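YfhH hypothetical protein (Bacillus subtilis, PDB 1SF9) is of unknown function but is thought to be a transcriptional regulator, and forms a homodimer. Local coordinates at residues A[106-109]-A[115-118]. Numbering follows the deposited sequence.
Sequences WGYR and QEEA
Trp106 and Ala118 face each other as a non-hydrogen-bonded antiparallel pair in the four-strand meander of this sheet, where 115-120 is an outermost strand of the chain and lies against 104-109. Trp106 CB lies 4.1 Å from Glu117 O. Next comes CG, 4.2 Å from Ala118 CB and already at the margin of the ring contact. With CG anti to its own carbonyl carbon (chi1 -75°), the indole swings across to the neighbouring strand. Trp106 CE2 comes within 3.4 Å of Ala118 CB, and the methyl stands over the centre of the six-membered ring, 8° off its normal, a CH-pi contact. Trp106 CE3 touches the methyl and the backbone alike, 3.7 Å from Glu117 C. CD2, CZ2, CH2 and CZ3 complete the ring of atoms round the Ala118 methyl, with CZ3 also near Ala118 N and NE1 more distant. The indole also meets Tyr99 of strand 94-101, with nearly parallel planes. An alanine in place of Trp106 would probably leave the Ala118 methyl without its aromatic partner and open a gap beside Tyr99.

One step along, Gly107 and Glu117 form the hydrogen-bonded pair: Gly107 N reaches Glu117 O at 2.8 Å, and Glu117 N returns the bond to Gly107 O at 2.7 Å. The Glu117 side chain leaves on the sheet face opposite Trp106 and Ala118, then extends beyond CG to Arg109. There Arg109 NE makes a 3.0 Å salt bridge to Glu117 OE1; NE approaches from the syn side, tilted somewhat out of the carboxylate plane, while OE1 lies at the guanidinium edge, close to its plane. Arg109 NH2 has its own salt bridge to Asp93, which helps fix the guanidinium's orientation. Beyond the Gly107-Glu117 pair a water bridges the strands: it accepts from Arg109 N at 2.9 Å and lies within hydrogen-bonding distance of both Gln115 O and Glu117 OE1.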
# COMPACT_ATOMS: atom_id res chain seq x y z
N TRP A 106 5.42 2.46 10.01
CA TRP A 106 5.58 3.87 10.36
C TRP A 106 7.08 4.08 10.51
O TRP A 106 7.77 3.27 11.14
CB TRP A 106 4.87 4.17 11.67
CG TRP A 106 3.39 4.24 11.48
CD1 TRP A 106 2.52 3.19 11.48
CD2 TRP A 106 2.62 5.41 11.19
NE1 TRP A 106 1.24 3.64 11.20
CE2 TRP A 106 1.28 4.99 11.02
CE3 TRP A 106 2.94 6.76 11.05
CZ2 TRP A 106 0.24 5.89 10.72
CZ3 TRP A 106 1.90 7.66 10.75
CH2 TRP A 106 0.58 7.22 10.59
N GLY A 107 7.59 5.16 9.92
CA GLY A 107 9.02 5.39 9.99
C GLY A 107 9.34 6.69 9.29
O GLY A 107 8.54 7.61 9.29
N TYR A 108 10.53 6.78 8.70
CA TYR A 108 10.89 8.00 7.99
C TYR A 108 11.85 7.71 6.84
O TYR A 108 12.60 6.72 6.81
CB TYR A 108 11.58 9.00 8.94
CG TYR A 108 12.79 8.43 9.63
CD1 TYR A 108 12.65 7.68 10.81
CD2 TYR A 108 14.07 8.57 9.07
CE1 TYR A 108 13.76 7.08 11.43
CE2 TYR A 108 15.19 7.97 9.68
CZ TYR A 108 15.03 7.24 10.86
OH TYR A 108 16.13 6.69 11.48
N ARG A 109 11.81 8.60 5.86
CA ARG A 109 12.73 8.48 4.73
C ARG A 109 14.06 9.11 5.16
O ARG A 109 14.08 10.09 5.89
CB ARG A 109 12.18 9.25 3.55
CG ARG A 109 10.92 8.60 2.99
CD ARG A 109 10.35 9.47 1.85
NE ARG A 109 9.00 8.99 1.55
CZ ARG A 109 8.63 8.35 0.44
NH1 ARG A 109 7.38 7.96 0.32
NH2 ARG A 109 9.49 8.12 -0.54
N GLN A 115 10.43 13.77 9.46
CA GLN A 115 9.00 13.51 9.19
C GLN A 115 8.61 12.05 9.36
O GLN A 115 8.94 11.22 8.51
CB GLN A 115 8.68 13.94 7.74
CG GLN A 115 9.20 15.33 7.36
CD GLN A 115 8.77 15.80 5.99
OE1 GLN A 115 8.29 15.02 5.17
NE2 GLN A 115 8.95 17.08 5.72
N GLU A 116 7.89 11.74 10.43
CA GLU A 116 7.48 10.37 10.61
C GLU A 116 6.32 10.21 9.65
O GLU A 116 5.56 11.16 9.39
CB GLU A 116 7.06 10.13 12.08
CG GLU A 116 6.63 8.71 12.43
CD GLU A 116 7.76 7.68 12.48
OE1 GLU A 116 8.95 8.04 12.43
OE2 GLU A 116 7.44 6.48 12.61
N GLU A 117 6.21 9.04 9.04
CA GLU A 117 5.13 8.79 8.12
C GLU A 117 4.84 7.33 7.92
O GLU A 117 5.61 6.47 8.35
CB GLU A 117 5.47 9.41 6.81
CG GLU A 117 6.81 8.99 6.33
CD GLU A 117 6.84 8.97 4.86
OE1 GLU A 117 7.77 9.55 4.24
OE2 GLU A 117 5.91 8.37 4.33
N ALA A 118 3.74 7.04 7.24
CA ALA A 118 3.38 5.63 7.07
C ALA A 118 3.35 5.16 5.64
O ALA A 118 2.78 5.85 4.80
CB ALA A 118 2.03 5.39 7.69
O HOH W 1 9.82 10.74 5.84